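Putative histidinol-phosphate aminotransferase (Erwinia carotovora atroseptica, PDB 3LY1) probably acts as a pyridoxal-phosphate-dependent aminotransferase of the histidinol-phosphate type and binds pyridoxal 5'-phosphate. Local coordinates at residues R192-M197 against I205-T210; E79-A84 against I177-Y182. One frame throughout, in Å; residues are numbered along the deposited sequence.

Contact 1 of 2, residues R192-M197 against I205-T210; sequences RSISPM and IILLKT. With PLP (pyridoxal-5'-phosphate), chain E.
Ser-195 and Leu-207 bring the two backbones nearest each other, their CA atoms 7.0 Å apart, where the turn into helix 195-199 lies over strand 205-210. Across this gap the contact is apolar. Ile-194 sits in the middle and uses both branches. Its CG1 meets Ile-205 CD1 at 3.8 Å, and its CG2 lies 4.0 Å from Leu-207 CD1. With CG1 anti to the backbone N (chi1 -157°) the two branches diverge, CG1 to Ile-205 and CG2 to Leu-207. The side chains of Ile-194 and Leu-207 lie alongside, pointing opposite ways. Ile-205 CD1 also packs against the selenomethionine Met-197, 3.6 Å from its CB; the rest of that side chain leads away from the strand. Strand 174-179, helix 195-199 and strand 205-210 form a beta-alpha-beta unit of the large mixed sheet of the fold type I (aspartate-aminotransferase-like) domain, and the contact packs the turn leading into the helix, and its first residues, on the second strand. Leu-207 CD2 touches Ser-195 CB at 3.8 Å. The turn is capped by Ser-193, whose OG accepts from Ser-195 N at 3.1 Å in a nearly straight bond (165°). The same OG is hydrogen-bonded to Glu-180, and Ser-195 OG to His-64. At the far end of the strand, Thr-210 OG1 donates to O2P of the pyridoxal phosphate at 2.6 Å.

Contact 2 of 2, residues E79-A84 against I177-Y182; sequences EGIRAA and IVDEAY. With PLP (pyridoxal-5'-phosphate), chain E.
Ile-177, Ile-81 and Ala-84 carry most of this contact, which packs helix 76-88 on strand 174-179 of the mixed sheet in the pyridoxal-phosphate-dependent aminotransferase fold. Ala-84 CB points at the strand and meets the end of Ile-177, 3.7 Å from its CD1. Ile-177 CG1 is anti to its carbonyl carbon (chi1 -59°), and the extended chain carries CD1 to the helix. Leu-208 of the next strand touches both Ile-177 and Ile-81. One helical turn before Ala-84, Ile-81 reaches the cofactor. Its CD1 lies 3.8 Å from Asp-179 OD2 and equally close to C6 of the pyridine ring, and the Ile-81 and Asp-179 side chains cross at about a right angle. Asp-179 OD2 accepts from the pyridine N1 at 2.7 Å, and it is also hydrogen-bonded to Tyr-146. Such a carboxylate would be expected to favour a protonated ring nitrogen. The other oxygen, OD1, closes an Asx turn with Ala-181 N, which holds the carboxylate in place. Ala-181 CB packs near C2 of the cofactor. PLP O3 lies at the edge of the Tyr-182 ring, near its plane, and is hydrogen-bonded to Tyr-182 OH at 2.5 Å.

How the contacts relate
Both contacts are buried and use neighbouring parallel strands of the same sheet, but they lie on opposite sides of it. All four touching residues of contact 2 are buried, while contact 1 has Ser-193 and Met-197 partly exposed at its rim. They meet through a probable backbone hydrogen bond, Ile-206 O to Val-178 N at 2.7 Å, and through Glu-180, which packs against Leu-207. Contact 1 has the larger buried surface and is almost wholly apolar, with the cofactor touched at the strand end alone, through the phosphate. Contact 2 lies nearer the centre of the chain. It mixes aliphatic packing with polar groups that hold the cofactor's ring.

Contact 1 of 2, residues R192-M197 against I205-T210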
loop_
_atom_site.group_PDB
_atom_site.type_symbol
_atom_site.label_atom_id
_atom_site.label_comp_id
_atom_site.label_asym_id
_atom_site.label_seq_id
_atom_site.Cartn_x
_atom_site.Cartn_y
_atom_site.Cartn_z
ATOM N N ARG A 192 26.053 13.281 -2.723
ATOM C CA ARG A 192 26.066 12.257 -3.767
ATOM C C ARG A 192 25.014 11.192 -3.450
ATOM O O ARG A 192 24.930 10.739 -2.308
ATOM C CB ARG A 192 27.464 11.599 -3.853
ATOM C CG ARG A 192 28.285 12.016 -5.051
ATOM C CD ARG A 192 29.790 12.116 -4.822
ATOM N NE ARG A 192 30.431 11.246 -3.831
ATOM C CZ ARG A 192 31.486 11.642 -3.121
ATOM N NH1 ARG A 192 31.947 12.873 -3.282
ATOM N NH2 ARG A 192 32.068 10.847 -2.231
ATOM N N SER A 193 24.213 10.792 -4.442
ATOM C CA SER A 193 23.336 9.613 -4.254
ATOM C C SER A 193 24.198 8.366 -3.991
ATOM O O SER A 193 25.309 8.201 -4.551
ATOM C CB SER A 193 22.388 9.358 -5.429
ATOM O OG SER A 193 21.649 8.147 -5.229
ATOM N N ILE A 194 23.707 7.511 -3.102
ATOM C CA ILE A 194 24.387 6.274 -2.768
ATOM C C ILE A 194 24.176 5.223 -3.844
ATOM O O ILE A 194 24.811 4.179 -3.832
ATOM C CB ILE A 194 23.948 5.757 -1.380
ATOM C CG1 ILE A 194 25.025 4.837 -0.777
ATOM C CG2 ILE A 194 22.544 5.090 -1.394
ATOM C CD1 ILE A 194 26.195 5.586 -0.225
ATOM N N SER A 195 23.272 5.490 -4.764
ATOM C CA SER A 195 22.914 4.540 -5.811
ATOM C C SER A 195 24.069 3.825 -6.546
ATOM O O SER A 195 23.996 2.597 -6.744
ATOM C CB SER A 195 21.980 5.206 -6.834
ATOM O OG SER A 195 21.395 4.218 -7.654
ATOM N N PRO A 196 25.129 4.566 -6.952
ATOM C CA PRO A 196 26.182 3.840 -7.653
ATOM C C PRO A 196 26.870 2.744 -6.799
ATOM O O PRO A 196 27.363 1.777 -7.374
ATOM C CB PRO A 196 27.152 4.941 -8.074
ATOM C CG PRO A 196 26.296 6.147 -8.205
ATOM C CD PRO A 196 25.337 6.017 -7.042
HETATM N N MSE A 197 26.887 2.866 -5.466
HETATM C CA MSE A 197 27.477 1.815 -4.630
HETATM C C MSE A 197 26.681 0.493 -4.756
HETATM O O MSE A 197 27.236 -0.595 -4.656
HETATM C CB MSE A 197 27.585 2.268 -3.166
HETATM C CG MSE A 197 28.351 3.594 -2.961
HETATM SE SE MSE A 197 30.164 3.556 -3.639
HETATM C CE MSE A 197 30.053 4.779 -5.156
ATOM N N ILE A 205 23.403 -2.058 1.676
ATOM C CA ILE A 205 22.702 -0.794 1.488
ATOM C C ILE A 205 21.304 -1.006 0.923
ATOM O O ILE A 205 21.155 -1.684 -0.091
ATOM C CB ILE A 205 23.394 0.149 0.463
ATOM C CG1 ILE A 205 24.890 0.275 0.711
ATOM C CG2 ILE A 205 22.666 1.511 0.450
ATOM C CD1 ILE A 205 25.668 1.090 -0.377
ATOM N N ILE A 206 20.308 -0.386 1.565
ATOM C CA ILE A 206 18.944 -0.188 1.030
ATOM C C ILE A 206 18.781 1.333 0.775
ATOM O O ILE A 206 18.889 2.163 1.686
ATOM C CB ILE A 206 17.851 -0.741 2.052
ATOM C CG1 ILE A 206 18.030 -2.244 2.293
ATOM C CG2 ILE A 206 16.407 -0.399 1.624
ATOM C CD1 ILE A 206 17.392 -2.792 3.680
ATOM N N LEU A 207 18.580 1.684 -0.483
ATOM C CA LEU A 207 18.215 3.028 -0.885
ATOM C C LEU A 207 16.718 3.090 -1.014
ATOM O O LEU A 207 16.099 2.259 -1.697
ATOM C CB LEU A 207 18.840 3.368 -2.219
ATOM C CG LEU A 207 18.436 4.649 -2.935
ATOM C CD1 LEU A 207 18.681 5.879 -2.040
ATOM C CD2 LEU A 207 19.209 4.742 -4.230
ATOM N N LEU A 208 16.133 4.084 -0.386
ATOM C CA LEU A 208 14.696 4.314 -0.483
ATOM C C LEU A 208 14.463 5.620 -1.201
ATOM O O LEU A 208 15.111 6.659 -0.884
ATOM C CB LEU A 208 14.071 4.367 0.889
ATOM C CG LEU A 208 14.123 3.093 1.729
ATOM C CD1 LEU A 208 13.559 3.394 3.055
ATOM C CD2 LEU A 208 13.423 1.856 1.034
ATOM N N LYS A 209 13.531 5.551 -2.152
ATOM C CA LYS A 209 13.125 6.711 -2.920
ATOM C C LYS A 209 11.612 6.740 -3.082
ATOM O O LYS A 209 10.915 5.753 -2.817
ATOM C CB LYS A 209 13.873 6.776 -4.273
ATOM C CG LYS A 209 15.347 7.290 -4.113
ATOM C CD LYS A 209 16.094 7.487 -5.429
ATOM C CE LYS A 209 15.530 8.685 -6.213
ATOM N NZ LYS A 209 15.931 10.017 -5.625
ATOM N N THR A 210 11.092 7.906 -3.455
ATOM C CA THR A 210 9.648 8.137 -3.517
ATOM C C THR A 210 9.333 9.069 -4.683
ATOM O O THR A 210 10.180 9.840 -5.066
ATOM C CB THR A 210 9.110 8.739 -2.214
ATOM O OG1 THR A 210 7.674 8.839 -2.284
ATOM C CG2 THR A 210 9.737 10.097 -1.937
HETATM N N1 PLP E . 11.179 9.598 4.025
HETATM C C2 PLP E . 11.227 10.917 4.429
HETATM C C2A PLP E . 12.554 11.493 4.856
HETATM C C3 PLP E . 10.040 11.650 4.458
HETATM O O3 PLP E . 10.085 12.942 4.874
HETATM C C4 PLP E . 8.825 11.039 4.076
HETATM C C4A PLP E . 7.559 11.849 3.975
HETATM O O4A PLP E . 7.288 12.529 4.951
HETATM C C5 PLP E . 8.797 9.697 3.680
HETATM C C6 PLP E . 10.003 8.994 3.680
HETATM C C5A PLP E . 7.522 8.990 3.276
HETATM O O4P PLP E . 6.872 9.541 2.116
HETATM P P PLP E . 6.027 8.617 1.125
HETATM O O1P PLP E . 5.385 7.467 1.835
HETATM O O2P PLP E . 7.066 8.197 0.121
HETATM O O3P PLP E . 5.033 9.615 0.555
#

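Contact 2 of 2, residues E79-A84 against I177-Y182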
loop_
_atom_site.group_PDB
_atom_site.type_symbol
_atom_site.label_atom_id
_atom_site.label_comp_id
_atom_site.label_asym_id
_atom_site.label_seq_id
_atom_site.Cartn_x
_atom_site.Cartn_y
_atom_site.Cartn_z
ATOM N N GLU A 79 6.144 2.579 3.212
ATOM C CA GLU A 79 6.085 1.114 3.209
ATOM C C GLU A 79 7.443 0.455 3.013
ATOM O O GLU A 79 7.700 -0.598 3.589
ATOM C CB GLU A 79 5.037 0.567 2.230
ATOM C CG GLU A 79 3.572 0.846 2.656
ATOM C CD GLU A 79 3.100 0.132 3.926
ATOM O OE1 GLU A 79 3.837 -0.675 4.560
ATOM O OE2 GLU A 79 1.913 0.365 4.302
ATOM N N GLY A 80 8.330 1.129 2.305
ATOM C CA GLY A 80 9.746 0.728 2.197
ATOM C C GLY A 80 10.515 0.750 3.490
ATOM O O GLY A 80 11.246 -0.200 3.796
ATOM N N ILE A 81 10.292 1.788 4.299
ATOM C CA ILE A 81 10.950 1.890 5.588
ATOM C C ILE A 81 10.475 0.755 6.479
ATOM O O ILE A 81 11.293 0.070 7.097
ATOM C CB ILE A 81 10.675 3.240 6.295
ATOM C CG1 ILE A 81 11.165 4.405 5.433
ATOM C CG2 ILE A 81 11.318 3.216 7.708
ATOM C CD1 ILE A 81 10.557 5.820 5.785
ATOM N N ARG A 82 9.159 0.551 6.528
ATOM C CA ARG A 82 8.574 -0.572 7.271
ATOM C C ARG A 82 9.153 -1.914 6.853
ATOM O O ARG A 82 9.636 -2.669 7.683
ATOM C CB ARG A 82 7.038 -0.594 7.190
ATOM C CG ARG A 82 6.452 -1.654 8.154
ATOM C CD ARG A 82 4.940 -1.890 7.969
ATOM N NE ARG A 82 4.653 -2.158 6.574
ATOM C CZ ARG A 82 4.927 -3.289 5.948
ATOM N NH1 ARG A 82 5.506 -4.336 6.572
ATOM N NH2 ARG A 82 4.664 -3.372 4.675
ATOM N N ALA A 83 9.153 -2.197 5.565
ATOM C CA ALA A 83 9.621 -3.472 5.057
ATOM C C ALA A 83 11.112 -3.700 5.324
ATOM O O ALA A 83 11.506 -4.817 5.701
ATOM C CB ALA A 83 9.332 -3.600 3.571
ATOM N N ALA A 84 11.910 -2.639 5.162
ATOM C CA ALA A 84 13.331 -2.690 5.430
ATOM C C ALA A 84 13.564 -3.038 6.878
ATOM O O ALA A 84 14.363 -3.925 7.168
ATOM C CB ALA A 84 14.029 -1.381 5.049
ATOM N N ILE A 177 20.203 1.772 5.767
ATOM C CA ILE A 177 19.059 2.264 5.013
ATOM C C ILE A 177 19.306 3.751 4.753
ATOM O O ILE A 177 19.403 4.548 5.688
ATOM C CB ILE A 177 17.738 2.108 5.787
ATOM C CG1 ILE A 177 17.439 0.644 6.165
ATOM C CG2 ILE A 177 16.557 2.718 4.990
ATOM C CD1 ILE A 177 16.340 0.492 7.241
ATOM N N VAL A 178 19.372 4.134 3.479
ATOM C CA VAL A 178 19.633 5.497 3.090
ATOM C C VAL A 178 18.400 6.032 2.378
ATOM O O VAL A 178 17.987 5.488 1.349
ATOM C CB VAL A 178 20.890 5.642 2.154
ATOM C CG1 VAL A 178 21.241 7.105 1.937
ATOM C CG2 VAL A 178 22.113 4.859 2.711
ATOM N N ASP A 179 17.805 7.077 2.959
ATOM C CA ASP A 179 16.500 7.602 2.557
ATOM C C ASP A 179 16.725 8.901 1.815
ATOM O O ASP A 179 17.021 9.929 2.420
ATOM C CB ASP A 179 15.594 7.749 3.814
ATOM C CG ASP A 179 14.172 8.204 3.500
ATOM O OD1 ASP A 179 13.921 8.739 2.359
ATOM O OD2 ASP A 179 13.293 8.045 4.434
ATOM N N GLU A 180 16.600 8.842 0.486
ATOM C CA GLU A 180 16.861 9.982 -0.359
ATOM C C GLU A 180 15.586 10.578 -0.927
ATOM O O GLU A 180 15.571 11.040 -2.064
ATOM C CB GLU A 180 17.830 9.573 -1.454
ATOM C CG GLU A 180 19.214 9.141 -0.878
ATOM C CD GLU A 180 20.290 8.817 -1.939
ATOM O OE1 GLU A 180 20.049 8.943 -3.173
ATOM O OE2 GLU A 180 21.407 8.438 -1.501
ATOM N N ALA A 181 14.520 10.590 -0.114
ATOM C CA ALA A 181 13.226 11.192 -0.474
ATOM C C ALA A 181 13.404 12.539 -1.151
ATOM O O ALA A 181 12.787 12.788 -2.181
ATOM C CB ALA A 181 12.336 11.333 0.784
ATOM N N TYR A 182 14.255 13.412 -0.593
ATOM C CA TYR A 182 14.352 14.800 -1.082
ATOM C C TYR A 182 15.548 15.098 -1.991
ATOM O O TYR A 182 15.882 16.271 -2.215
ATOM C CB TYR A 182 14.345 15.784 0.102
ATOM C CG TYR A 182 13.136 15.627 1.013
ATOM C CD1 TYR A 182 11.909 16.189 0.706
ATOM C CD2 TYR A 182 13.233 14.900 2.180
ATOM C CE1 TYR A 182 10.797 15.987 1.545
ATOM C CE2 TYR A 182 12.138 14.724 3.025
ATOM C CZ TYR A 182 10.924 15.266 2.698
ATOM O OH TYR A 182 9.829 15.056 3.533
HETATM N N1 PLP E . 11.179 9.598 4.025
HETATM C C2 PLP E . 11.227 10.917 4.429
HETATM C C2A PLP E . 12.554 11.493 4.856
HETATM C C3 PLP E . 10.040 11.650 4.458
HETATM O O3 PLP E . 10.085 12.942 4.874
HETATM C C4 PLP E . 8.825 11.039 4.076
HETATM C C4A PLP E . 7.559 11.849 3.975
HETATM O O4A PLP E . 7.288 12.529 4.951
HETATM C C5 PLP E . 8.797 9.697 3.680
HETATM C C6 PLP E . 10.003 8.994 3.680
HETATM C C5A PLP E . 7.522 8.990 3.276
HETATM O O4P PLP E . 6.872 9.541 2.116
HETATM P P PLP E . 6.027 8.617 1.125
HETATM O O1P PLP E . 5.385 7.467 1.835
HETATM O O2P PLP E . 7.066 8.197 0.121
HETATM O O3P PLP E . 5.033 9.615 0.555
#